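Novel protein similar to vertebrate potassium voltage-gated channel, subfamily H (Eag-related) family (Danio rerio, PDB 3UKN) is a pore-forming subunit of a voltage-gated potassium channel, probably a tetramer, of which this piece is the cytoplasmic C-linker and cyclic nucleotide-binding homology domain. Local coordinates at the interface of chains A and B. Numbering follows the deposited sequence. Chains: chain A/B, Novel protein similar to vertebrate potassium voltage-gated channel, subfamily H (Eag-related) family.

Contact 1: the interface of chains A and B. Residues chain A 34, 37-38, 41; chain B 61, 65, 68-69.
A:Leu34, A:Arg37, A:Met38 and A:Cys41 lie on one face of the helix 32-45 of chain A and meet B:Leu65, B:Asp68 and B:Ile69 of the short helix 63-71 of chain B, with B:Phe61 in the extended stretch just before it (phi -71°, psi 149°). A:Arg37 and B:Asp68 form a salt bridge with two hydrogen bonds. A:Arg37 presents both terminal nitrogens end-on to one carboxylate oxygen: NH1 stands 3.2 Å from OD2 of B:Asp68, and NH2 shares that acceptor. OD2 is met on its anti side, while the guanidinium and carboxylate planes stand 78° apart, so the grip is not the flat, two-oxygen kind. A long, bendable arginine suits this place because its chain, bent at its third torsion, brings the guanidinium over B:Leu65, whose CD1 lies under the centre of one face. B:Leu65 spreads its two methyls across the side chains of the opposing helix, CD1 3.7 Å from CG of A:Met38 and CD2 3.7 Å from CB of A:Cys41. The flexible thioether of A:Met38 reaches tip to tip toward B:Ile69, SD 3.8 Å from CG1. A:Cys41, small enough to let a ring come close, sets SG over the rim of one face of B:Phe61, 3.5 Å from CD1. The patch lies in the helical C-linker, apolar at its core with the ion pair along one flank.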
ATOM      1  N   LEU A  34      17.278   7.965  19.469  1.00 46.83           N
ATOM      2  CA  LEU A  34      16.968   7.102  18.347  1.00 31.90           C
ATOM      3  C   LEU A  34      15.849   7.730  17.515  1.00 33.10           C
ATOM      4  O   LEU A  34      15.919   7.763  16.292  1.00 31.70           O
ATOM      5  CB  LEU A  34      16.548   5.722  18.861  1.00 38.06           C
ATOM      6  CG  LEU A  34      16.202   4.619  17.863  1.00 41.88           C
ATOM      7  CD1 LEU A  34      17.416   4.197  17.065  1.00 38.45           C
ATOM      8  CD2 LEU A  34      15.603   3.427  18.594  1.00 40.91           C
ATOM      9  N   ARG A  37      17.320  10.404  15.364  1.00 43.41           N
ATOM     10  CA  ARG A  37      18.023   9.841  14.212  1.00 35.67           C
ATOM     11  C   ARG A  37      17.045   9.337  13.152  1.00 39.09           C
ATOM     12  O   ARG A  37      17.350   9.339  11.954  1.00 41.17           O
ATOM     13  CB  ARG A  37      18.931   8.693  14.635  1.00 38.51           C
ATOM     14  CG  ARG A  37      20.236   9.124  15.308  1.00 36.16           C
ATOM     15  CD  ARG A  37      20.857   7.957  16.068  1.00 45.00           C
ATOM     16  NE  ARG A  37      21.315   6.899  15.169  1.00 50.88           N
ATOM     17  CZ  ARG A  37      21.288   5.597  15.459  1.00 51.15           C
ATOM     18  NH1 ARG A  37      20.814   5.174  16.632  1.00 45.35           N
ATOM     19  NH2 ARG A  37      21.736   4.714  14.572  1.00 50.04           N
ATOM     20  N   MET A  38      15.871   8.903  13.596  1.00 27.77           N
ATOM     21  CA  MET A  38      14.871   8.393  12.684  1.00 27.58           C
ATOM     22  C   MET A  38      14.168   9.550  11.986  1.00 26.44           C
ATOM     23  O   MET A  38      13.960   9.497  10.778  1.00 21.72           O
ATOM     24  CB  MET A  38      13.859   7.506  13.417  1.00 22.63           C
ATOM     25  CG  MET A  38      14.436   6.182  13.909  1.00 32.05           C
ATOM     26  SD  MET A  38      13.271   5.359  15.025  1.00 35.88           S
ATOM     27  CE  MET A  38      11.838   5.122  13.974  1.00 26.23           C
ATOM     28  N   CYS A  41      16.483  11.020   9.462  1.00 34.58           N
ATOM     29  CA  CYS A  41      16.679  10.132   8.328  1.00 30.15           C
ATOM     30  C   CYS A  41      15.470  10.194   7.402  1.00 28.66           C
ATOM     31  O   CYS A  41      15.612  10.179   6.184  1.00 26.13           O
ATOM     32  CB  CYS A  41      16.910   8.692   8.782  1.00 32.14           C
ATOM     33  SG  CYS A  41      17.286   7.562   7.412  1.00 48.99           S
TER
ATOM     34  N   PHE B  61      15.800   3.442   5.219  1.00 37.56           N
ATOM     35  CA  PHE B  61      16.709   3.732   6.309  1.00 37.90           C
ATOM     36  C   PHE B  61      17.968   2.874   6.177  1.00 50.16           C
ATOM     37  O   PHE B  61      17.914   1.753   5.663  1.00 54.01           O
ATOM     38  CB  PHE B  61      16.030   3.454   7.652  1.00 33.59           C
ATOM     39  CG  PHE B  61      15.066   4.518   8.080  1.00 35.08           C
ATOM     40  CD1 PHE B  61      14.520   5.397   7.156  1.00 48.46           C
ATOM     41  CD2 PHE B  61      14.710   4.647   9.410  1.00 32.83           C
ATOM     42  CE1 PHE B  61      13.626   6.391   7.554  1.00 43.10           C
ATOM     43  CE2 PHE B  61      13.824   5.633   9.817  1.00 36.95           C
ATOM     44  CZ  PHE B  61      13.283   6.511   8.891  1.00 32.39           C
ATOM     45  N   LEU B  65      20.782   1.815  11.342  1.00 39.94           N
ATOM     46  CA  LEU B  65      19.672   2.474  12.037  1.00 40.04           C
ATOM     47  C   LEU B  65      18.473   1.518  12.139  1.00 33.83           C
ATOM     48  O   LEU B  65      17.741   1.504  13.145  1.00 37.06           O
ATOM     49  CB  LEU B  65      19.306   3.797  11.340  1.00 36.61           C
ATOM     50  CG  LEU B  65      17.973   4.495  11.653  1.00 41.49           C
ATOM     51  CD1 LEU B  65      17.829   4.886  13.122  1.00 36.70           C
ATOM     52  CD2 LEU B  65      17.778   5.726  10.756  1.00 43.23           C
ATOM     53  N   ASP B  68      19.450  -0.833  14.922  1.00 36.67           N
ATOM     54  CA  ASP B  68      19.155  -0.172  16.181  1.00 35.67           C
ATOM     55  C   ASP B  68      17.657  -0.145  16.530  1.00 43.60           C
ATOM     56  O   ASP B  68      17.282  -0.360  17.685  1.00 49.02           O
ATOM     57  CB  ASP B  68      19.800   1.217  16.240  1.00 48.44           C
ATOM     58  CG  ASP B  68      21.292   1.151  16.555  1.00 56.53           C
ATOM     59  OD1 ASP B  68      21.791   0.040  16.855  1.00 59.58           O
ATOM     60  OD2 ASP B  68      21.962   2.207  16.521  1.00 60.76           O
ATOM     61  N   ILE B  69      16.799   0.108  15.542  1.00 35.11           N
ATOM     62  CA  ILE B  69      15.361  -0.004  15.778  1.00 27.04           C
ATOM     63  C   ILE B  69      14.946  -1.445  16.129  1.00 30.82           C
ATOM     64  O   ILE B  69      14.212  -1.682  17.096  1.00 29.80           O
ATOM     65  CB  ILE B  69      14.543   0.425  14.559  1.00 27.34           C
ATOM     66  CG1 ILE B  69      14.740   1.921  14.277  1.00 37.37           C
ATOM     67  CG2 ILE B  69      13.081   0.093  14.793  1.00 27.70           C
ATOM     68  CD1 ILE B  69      14.549   2.298  12.821  1.00 33.84           C
TER

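Contact 2: the interface of chains A and B. Residues chain A 60-62, 65; chain B 38, 41-42, 45.
This is a largely apolar helix-to-loop interface between two copies of the C-linker, in which the segment leading into helix 63-70 of chain A lies against the C-terminal half of helix 32-45 of chain B and helps join the two chains of the deposited pair. A:Phe61 carries much of the contact. One face of its ring takes SG of B:Cys41, offset toward the rim and 3.7 Å from CD1, while the outer ring carbons reach the helix backbone: CZ stands 3.5 Å from the carbonyl O of B:Met38, and CE1 3.9 Å from CA of B:Phe42. A broad, flat side chain suits a surface made of helix backbone and the small side chains of B:Cys41 and B:Thr45 beside larger ones. B:Cys41 points its sulfur anti to the backbone N (chi1 178°), which places SG beside both A:Phe61 and the ring of A:Pro62; its CB also meets CD2 of A:Leu65 at 3.8 Å. At the helix end B:Thr45 turns its hydroxyl back to the carbonyl O of B:Cys41, OG1 to O 2.8 Å, with the donor above the carbonyl plane. With the hydroxyl turned to its own helix, CG2 faces the backbone O of A:Asp60. Proline and aromatic rings probably help seat the segment before helix 63-70 on the neighbour's helix, coupling the two C-linkers.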
ATOM      1  N   ASP A  60     -13.512  -2.958  -4.108  1.00 42.03           N
ATOM      2  CA  ASP A  60     -14.497  -3.983  -3.787  1.00 49.87           C
ATOM      3  C   ASP A  60     -15.926  -3.479  -3.886  1.00 51.27           C
ATOM      4  O   ASP A  60     -16.864  -4.224  -3.617  1.00 61.98           O
ATOM      5  CB  ASP A  60     -14.252  -4.546  -2.381  1.00 63.48           C
ATOM      6  CG  ASP A  60     -12.943  -5.314  -2.274  1.00 72.38           C
ATOM      7  OD1 ASP A  60     -12.711  -6.220  -3.110  1.00 70.72           O
ATOM      8  OD2 ASP A  60     -12.145  -4.996  -1.362  1.00 70.75           O
ATOM      9  N   PHE A  61     -16.104  -2.217  -4.255  1.00 35.34           N
ATOM     10  CA  PHE A  61     -17.460  -1.714  -4.463  1.00 31.07           C
ATOM     11  C   PHE A  61     -18.032  -2.341  -5.715  1.00 35.13           C
ATOM     12  O   PHE A  61     -17.282  -2.702  -6.622  1.00 38.28           O
ATOM     13  CB  PHE A  61     -17.495  -0.194  -4.553  1.00 33.64           C
ATOM     14  CG  PHE A  61     -17.345   0.478  -3.233  1.00 40.84           C
ATOM     15  CD1 PHE A  61     -16.897  -0.232  -2.136  1.00 43.49           C
ATOM     16  CD2 PHE A  61     -17.667   1.811  -3.076  1.00 45.07           C
ATOM     17  CE1 PHE A  61     -16.759   0.380  -0.911  1.00 39.34           C
ATOM     18  CE2 PHE A  61     -17.526   2.434  -1.851  1.00 36.40           C
ATOM     19  CZ  PHE A  61     -17.080   1.718  -0.767  1.00 35.65           C
ATOM     20  N   PRO A  62     -19.363  -2.506  -5.759  1.00 45.23           N
ATOM     21  CA  PRO A  62     -20.042  -3.068  -6.937  1.00 50.66           C
ATOM     22  C   PRO A  62     -20.015  -2.099  -8.133  1.00 45.66           C
ATOM     23  O   PRO A  62     -19.787  -0.902  -7.951  1.00 52.95           O
ATOM     24  CB  PRO A  62     -21.477  -3.296  -6.439  1.00 57.50           C
ATOM     25  CG  PRO A  62     -21.642  -2.373  -5.284  1.00 54.49           C
ATOM     26  CD  PRO A  62     -20.293  -2.261  -4.643  1.00 50.64           C
ATOM     27  N   LEU A  65     -22.357   1.152  -8.316  1.00 44.20           N
ATOM     28  CA  LEU A  65     -21.831   2.153  -7.396  1.00 44.71           C
ATOM     29  C   LEU A  65     -20.569   2.804  -7.966  1.00 33.59           C
ATOM     30  O   LEU A  65     -20.457   4.038  -7.976  1.00 32.12           O
ATOM     31  CB  LEU A  65     -21.545   1.532  -6.026  1.00 41.99           C
ATOM     32  CG  LEU A  65     -21.168   2.554  -4.962  1.00 45.74           C
ATOM     33  CD1 LEU A  65     -22.106   3.740  -5.027  1.00 43.69           C
ATOM     34  CD2 LEU A  65     -21.202   1.922  -3.583  1.00 52.13           C
TER
ATOM     35  N   MET B  38     -22.194   4.583  -0.287  1.00 48.73           N
ATOM     36  CA  MET B  38     -20.778   4.239  -0.165  1.00 44.46           C
ATOM     37  C   MET B  38     -20.406   3.760   1.231  1.00 41.36           C
ATOM     38  O   MET B  38     -19.647   2.803   1.377  1.00 40.84           O
ATOM     39  CB  MET B  38     -19.893   5.431  -0.566  1.00 37.37           C
ATOM     40  CG  MET B  38     -20.044   5.856  -2.026  1.00 47.88           C
ATOM     41  SD  MET B  38     -19.240   7.430  -2.423  1.00 40.77           S
ATOM     42  CE  MET B  38     -17.525   7.076  -2.102  1.00 29.99           C
ATOM     43  N   CYS B  41     -22.033   0.357   1.802  1.00 51.20           N
ATOM     44  CA  CYS B  41     -21.343  -0.633   0.983  1.00 52.12           C
ATOM     45  C   CYS B  41     -19.932  -0.898   1.537  1.00 40.00           C
ATOM     46  O   CYS B  41     -19.472  -2.041   1.572  1.00 37.82           O
ATOM     47  CB  CYS B  41     -21.305  -0.219  -0.485  1.00 50.59           C
ATOM     48  SG  CYS B  41     -20.401  -1.376  -1.538  1.00 76.96           S
ATOM     49  N   PHE B  42     -19.263   0.155   1.997  1.00 58.88           N
ATOM     50  CA  PHE B  42     -18.011  -0.014   2.722  1.00 51.47           C
ATOM     51  C   PHE B  42     -18.108  -1.079   3.827  1.00 61.06           C
ATOM     52  O   PHE B  42     -17.339  -2.039   3.839  1.00 64.15           O
ATOM     53  CB  PHE B  42     -17.539   1.309   3.333  1.00 41.60           C
ATOM     54  CG  PHE B  42     -16.309   1.168   4.190  1.00 38.26           C
ATOM     55  CD1 PHE B  42     -15.049   1.092   3.611  1.00 42.67           C
ATOM     56  CD2 PHE B  42     -16.413   1.091   5.568  1.00 37.95           C
ATOM     57  CE1 PHE B  42     -13.905   0.951   4.395  1.00 39.61           C
ATOM     58  CE2 PHE B  42     -15.278   0.941   6.365  1.00 33.60           C
ATOM     59  CZ  PHE B  42     -14.028   0.867   5.784  1.00 33.95           C
ATOM     60  N   THR B  45     -18.816  -4.625   2.634  1.00 49.52           N
ATOM     61  CA  THR B  45     -17.796  -5.306   1.838  1.00 54.63           C
ATOM     62  C   THR B  45     -16.415  -5.352   2.494  1.00 44.27           C
ATOM     63  O   THR B  45     -15.489  -5.926   1.940  1.00 42.18           O
ATOM     64  CB  THR B  45     -17.661  -4.676   0.437  1.00 55.83           C
ATOM     65  OG1 THR B  45     -17.219  -3.318   0.566  1.00 49.52           O
ATOM     66  CG2 THR B  45     -19.001  -4.695  -0.305  1.00 66.71           C
TER

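Contact 3: the interface of chains A and B. Residues chain A 65, 68-69, 72; chain B 30-31, 34, 38.
A:His72 meets B:Leu30, B:Pro31 and B:Leu34 through its ring and CB. The ring contact is of the CH-pi kind: CD2 of B:Leu34 stands over one face, 3.9 Å from the ring centroid and displaced toward the rim nearest ND1. Beside it, B:Pro31 brings CG to 3.5 Å from NE2, and B:Leu30 sets CD2 3.5 Å from CB. A flat imidazole suits this place, since it can offer a face to aliphatic groups while its edge makes a polar bond. That bond lies within chain A: ND1 donates to the backbone O of A:Asp68 at 3.0 Å. It is nearly straight (164° at H), runs close to the ring plane, and so helps fix the ring's rotation. Other contacts here are aliphatic or thioether. With its CG anti to the backbone N (chi1 176°), B:Leu34 splits its branches between two neighbours, since CD1 turns from the histidine to meet CD1 of A:Leu65 at 3.8 Å. The branched A:Ile69 reaches tip to tip toward B:Met38, its CD1 3.8 Å from SD, and crosses B:Leu34 at about a right angle. In the fold, helix 63-70 of chain A and A:His72, two residues past its end, rest on the first half of helix 32-45 of chain B and on the loop leading into it.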
ATOM      1  N   LEU A  65     -22.357   1.152  -8.316  1.00 44.20           N
ATOM      2  CA  LEU A  65     -21.831   2.153  -7.396  1.00 44.71           C
ATOM      3  C   LEU A  65     -20.569   2.804  -7.966  1.00 33.59           C
ATOM      4  O   LEU A  65     -20.457   4.038  -7.976  1.00 32.12           O
ATOM      5  CB  LEU A  65     -21.545   1.532  -6.026  1.00 41.99           C
ATOM      6  CG  LEU A  65     -21.168   2.554  -4.962  1.00 45.74           C
ATOM      7  CD1 LEU A  65     -22.106   3.740  -5.027  1.00 43.69           C
ATOM      8  CD2 LEU A  65     -21.202   1.922  -3.583  1.00 52.13           C
ATOM      9  N   ASP A  68     -21.358   5.179 -10.674  1.00 35.07           N
ATOM     10  CA  ASP A  68     -22.035   6.363 -10.160  1.00 46.09           C
ATOM     11  C   ASP A  68     -21.071   7.329  -9.505  1.00 52.90           C
ATOM     12  O   ASP A  68     -21.205   8.541  -9.641  1.00 54.16           O
ATOM     13  CB  ASP A  68     -23.149   5.972  -9.195  1.00 63.46           C
ATOM     14  CG  ASP A  68     -24.356   5.412  -9.913  1.00 74.99           C
ATOM     15  OD1 ASP A  68     -24.589   5.826 -11.067  1.00 77.84           O
ATOM     16  OD2 ASP A  68     -25.066   4.559  -9.341  1.00 81.43           O
ATOM     17  N   ILE A  69     -20.105   6.788  -8.780  1.00 56.24           N
ATOM     18  CA  ILE A  69     -19.069   7.598  -8.177  1.00 40.10           C
ATOM     19  C   ILE A  69     -18.207   8.240  -9.261  1.00 38.99           C
ATOM     20  O   ILE A  69     -17.902   9.441  -9.207  1.00 38.12           O
ATOM     21  CB  ILE A  69     -18.164   6.725  -7.308  1.00 40.21           C
ATOM     22  CG1 ILE A  69     -18.886   6.336  -6.011  1.00 40.01           C
ATOM     23  CG2 ILE A  69     -16.853   7.434  -7.046  1.00 24.04           C
ATOM     24  CD1 ILE A  69     -18.280   5.146  -5.332  1.00 41.69           C
ATOM     25  N   HIS A  72     -19.264  11.203 -11.234  1.00 47.80           N
ATOM     26  CA  HIS A  72     -19.205  12.438 -10.451  1.00 43.49           C
ATOM     27  C   HIS A  72     -17.796  13.051 -10.429  1.00 48.70           C
ATOM     28  O   HIS A  72     -17.585  14.119  -9.849  1.00 56.15           O
ATOM     29  CB  HIS A  72     -19.665  12.192  -9.014  1.00 42.47           C
ATOM     30  CG  HIS A  72     -21.138  12.362  -8.809  1.00 49.93           C
ATOM     31  ND1 HIS A  72     -22.052  11.371  -9.095  1.00 55.11           N
ATOM     32  CD2 HIS A  72     -21.855  13.418  -8.353  1.00 54.38           C
ATOM     33  CE1 HIS A  72     -23.269  11.807  -8.822  1.00 63.43           C
ATOM     34  NE2 HIS A  72     -23.177  13.045  -8.370  1.00 61.89           N
TER
ATOM     35  N   LEU B  30     -19.440  14.846  -3.049  1.00 49.82           N
ATOM     36  CA  LEU B  30     -20.424  13.853  -3.470  1.00 46.88           C
ATOM     37  C   LEU B  30     -21.741  14.047  -2.718  1.00 49.53           C
ATOM     38  O   LEU B  30     -21.742  14.444  -1.548  1.00 44.68           O
ATOM     39  CB  LEU B  30     -19.886  12.428  -3.293  1.00 44.82           C
ATOM     40  CG  LEU B  30     -18.627  12.078  -4.093  1.00 44.69           C
ATOM     41  CD1 LEU B  30     -18.235  10.632  -3.878  1.00 44.22           C
ATOM     42  CD2 LEU B  30     -18.834  12.342  -5.571  1.00 47.53           C
ATOM     43  N   PRO B  31     -22.867  13.791  -3.402  1.00 55.14           N
ATOM     44  CA  PRO B  31     -24.219  14.025  -2.880  1.00 62.89           C
ATOM     45  C   PRO B  31     -24.662  13.013  -1.828  1.00 64.52           C
ATOM     46  O   PRO B  31     -24.298  11.837  -1.899  1.00 59.65           O
ATOM     47  CB  PRO B  31     -25.101  13.938  -4.129  1.00 68.58           C
ATOM     48  CG  PRO B  31     -24.333  13.128  -5.088  1.00 72.14           C
ATOM     49  CD  PRO B  31     -22.885  13.435  -4.831  1.00 65.37           C
ATOM     50  N   LEU B  34     -25.555   9.355  -2.451  1.00 53.63           N
ATOM     51  CA  LEU B  34     -24.431   8.607  -2.995  1.00 49.64           C
ATOM     52  C   LEU B  34     -23.475   8.240  -1.858  1.00 46.52           C
ATOM     53  O   LEU B  34     -23.110   7.071  -1.685  1.00 45.23           O
ATOM     54  CB  LEU B  34     -23.725   9.418  -4.090  1.00 38.41           C
ATOM     55  CG  LEU B  34     -22.450   8.860  -4.755  1.00 38.48           C
ATOM     56  CD1 LEU B  34     -22.680   7.495  -5.409  1.00 42.05           C
ATOM     57  CD2 LEU B  34     -21.939   9.869  -5.786  1.00 38.49           C
ATOM     58  N   MET B  38     -22.194   4.583  -0.287  1.00 48.73           N
ATOM     59  CA  MET B  38     -20.778   4.239  -0.165  1.00 44.46           C
ATOM     60  C   MET B  38     -20.406   3.760   1.231  1.00 41.36           C
ATOM     61  O   MET B  38     -19.647   2.803   1.377  1.00 40.84           O
ATOM     62  CB  MET B  38     -19.893   5.431  -0.566  1.00 37.37           C
ATOM     63  CG  MET B  38     -20.044   5.856  -2.026  1.00 47.88           C
ATOM     64  SD  MET B  38     -19.240   7.430  -2.423  1.00 40.77           S
ATOM     65  CE  MET B  38     -17.525   7.076  -2.102  1.00 29.99           C
TER

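Contact 4: the interface of chains A and B. Residues chain A 57-58, 61; chain B 17, 20-21, 24, 38.
The contact belongs to the helical C-linker: the chain A segment ahead of helix 63-70 fits against helix 13-27 of chain B, beside the neighbouring helix 32-45. A:Leu57 pushes its forked tip onto the helix backbone, CD1 lying 3.5 Å from the carbonyl O of B:Asp20. The same methyl stands 3.7 Å from CA of B:Leu21, while CD2 faces the carbonyl O of B:Arg17. A leucine suits this spot because its two methyl groups can straddle a helix turn. B:Leu21 in turn holds its CG anti to the backbone N (chi1 -169°), which carries its two methyls toward chain A. There CD1 meets CD1 of A:Leu57 at 3.9 Å, and CD2 comes 4.2 Å from CZ of A:Phe61. A:Leu58 and B:Phe24 approach from opposite directions, the methyl CD1 standing 3.9 Å from the outer ring carbon CZ. The long reach of phenylalanine lets it meet this leucine from the helix, while its CB stays beside A:Leu57. A:Phe61 also has the backbone O of its own A:Leu57 above one face, offset toward the rim. Leucine and phenylalanine side chains thereby set a loop of one chain against its partner's helix, a fit that would help hold the two C-linkers together in the dimer seen here.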
ATOM      1  N   LEU A  57      -9.322   2.366  -2.476  1.00 57.00           N
ATOM      2  CA  LEU A  57     -10.523   2.561  -1.664  1.00 50.71           C
ATOM      3  C   LEU A  57     -11.790   1.915  -2.226  1.00 49.35           C
ATOM      4  O   LEU A  57     -12.621   1.419  -1.466  1.00 44.70           O
ATOM      5  CB  LEU A  57     -10.795   4.060  -1.491  1.00 57.23           C
ATOM      6  CG  LEU A  57     -10.524   4.677  -0.121  1.00 56.89           C
ATOM      7  CD1 LEU A  57     -11.220   6.021  -0.026  1.00 54.54           C
ATOM      8  CD2 LEU A  57     -10.992   3.748   0.997  1.00 58.43           C
ATOM      9  N   LEU A  58     -11.938   1.944  -3.553  1.00 32.48           N
ATOM     10  CA  LEU A  58     -13.189   1.565  -4.198  1.00 35.13           C
ATOM     11  C   LEU A  58     -13.138   0.230  -4.941  1.00 34.62           C
ATOM     12  O   LEU A  58     -14.042  -0.075  -5.728  1.00 47.88           O
ATOM     13  CB  LEU A  58     -13.620   2.675  -5.164  1.00 37.41           C
ATOM     14  CG  LEU A  58     -13.490   4.098  -4.609  1.00 43.49           C
ATOM     15  CD1 LEU A  58     -13.846   5.162  -5.660  1.00 45.40           C
ATOM     16  CD2 LEU A  58     -14.341   4.273  -3.350  1.00 42.89           C
ATOM     17  N   PHE A  61     -16.104  -2.217  -4.255  1.00 35.34           N
ATOM     18  CA  PHE A  61     -17.460  -1.714  -4.463  1.00 31.07           C
ATOM     19  C   PHE A  61     -18.032  -2.341  -5.715  1.00 35.13           C
ATOM     20  O   PHE A  61     -17.282  -2.702  -6.622  1.00 38.28           O
ATOM     21  CB  PHE A  61     -17.495  -0.194  -4.553  1.00 33.64           C
ATOM     22  CG  PHE A  61     -17.345   0.478  -3.233  1.00 40.84           C
ATOM     23  CD1 PHE A  61     -16.897  -0.232  -2.136  1.00 43.49           C
ATOM     24  CD2 PHE A  61     -17.667   1.811  -3.076  1.00 45.07           C
ATOM     25  CE1 PHE A  61     -16.759   0.380  -0.911  1.00 39.34           C
ATOM     26  CE2 PHE A  61     -17.526   2.434  -1.851  1.00 36.40           C
ATOM     27  CZ  PHE A  61     -17.080   1.718  -0.767  1.00 35.65           C
TER
ATOM     28  N   ARG B  17      -9.589   3.405   7.153  1.00 29.41           N
ATOM     29  CA  ARG B  17     -10.239   3.264   5.853  1.00 37.20           C
ATOM     30  C   ARG B  17     -11.570   4.023   5.779  1.00 38.16           C
ATOM     31  O   ARG B  17     -11.952   4.528   4.720  1.00 27.69           O
ATOM     32  CB  ARG B  17     -10.452   1.779   5.517  1.00 29.17           C
ATOM     33  N   ASP B  20     -10.674   7.783   5.468  1.00 34.37           N
ATOM     34  CA  ASP B  20     -10.230   8.011   4.105  1.00 29.99           C
ATOM     35  C   ASP B  20     -11.414   7.994   3.142  1.00 32.08           C
ATOM     36  O   ASP B  20     -11.416   8.731   2.151  1.00 32.04           O
ATOM     37  CB  ASP B  20      -9.193   6.969   3.682  1.00 28.75           C
ATOM     38  CG  ASP B  20      -7.851   7.181   4.366  1.00 39.08           C
ATOM     39  OD1 ASP B  20      -7.763   8.063   5.252  1.00 54.36           O
ATOM     40  OD2 ASP B  20      -6.880   6.461   4.044  1.00 50.93           O
ATOM     41  N   LEU B  21     -12.412   7.149   3.419  1.00 29.88           N
ATOM     42  CA  LEU B  21     -13.617   7.106   2.589  1.00 39.54           C
ATOM     43  C   LEU B  21     -14.437   8.394   2.737  1.00 39.99           C
ATOM     44  O   LEU B  21     -14.987   8.922   1.769  1.00 33.52           O
ATOM     45  CB  LEU B  21     -14.476   5.905   2.958  1.00 39.39           C
ATOM     46  CG  LEU B  21     -15.605   5.642   1.977  1.00 45.76           C
ATOM     47  CD1 LEU B  21     -15.046   5.544   0.568  1.00 40.28           C
ATOM     48  CD2 LEU B  21     -16.350   4.368   2.360  1.00 58.19           C
ATOM     49  N   PHE B  24     -12.694  11.271   0.864  1.00 40.47           N
ATOM     50  CA  PHE B  24     -12.911  11.178  -0.575  1.00 32.48           C
ATOM     51  C   PHE B  24     -14.279  11.716  -0.988  1.00 38.63           C
ATOM     52  O   PHE B  24     -14.406  12.368  -2.023  1.00 49.05           O
ATOM     53  CB  PHE B  24     -12.731   9.738  -1.037  1.00 21.11           C
ATOM     54  CG  PHE B  24     -12.992   9.522  -2.504  1.00 23.90           C
ATOM     55  CD1 PHE B  24     -11.942   9.471  -3.409  1.00 22.76           C
ATOM     56  CD2 PHE B  24     -14.289   9.325  -2.975  1.00 25.74           C
ATOM     57  CE1 PHE B  24     -12.185   9.235  -4.769  1.00 26.02           C
ATOM     58  CE2 PHE B  24     -14.531   9.100  -4.329  1.00 27.04           C
ATOM     59  CZ  PHE B  24     -13.482   9.054  -5.224  1.00 22.56           C
ATOM     60  N   MET B  38     -22.194   4.583  -0.287  1.00 48.73           N
ATOM     61  CA  MET B  38     -20.778   4.239  -0.165  1.00 44.46           C
ATOM     62  C   MET B  38     -20.406   3.760   1.231  1.00 41.36           C
ATOM     63  O   MET B  38     -19.647   2.803   1.377  1.00 40.84           O
ATOM     64  CB  MET B  38     -19.893   5.431  -0.566  1.00 37.37           C
ATOM     65  CG  MET B  38     -20.044   5.856  -2.026  1.00 47.88           C
ATOM     66  SD  MET B  38     -19.240   7.430  -2.423  1.00 40.77           S
ATOM     67  CE  MET B  38     -17.525   7.076  -2.102  1.00 29.99           C
TER

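Contacts 2, 3 and 4 form one continuous surface, their C-alpha centres about 8 to 11 Å apart. B:Met38 belongs to all three, while A:Phe61 joins contacts 2 and 4 and A:Leu65 joins contacts 2 and 3. The C-alpha centre of contact 1 lies about 33 to 43 Å from theirs, on the other side of the two-fold arrangement, where the chains exchange roles: helix 32-45 now comes from chain A and residues 61 to 69 from chain B. Each C-linker therefore both gives and receives the same surfaces. The deposited assembly is a dimer, whereas the channel is probably a tetramer; the structure alone does not show how this two-fold exchange maps onto it.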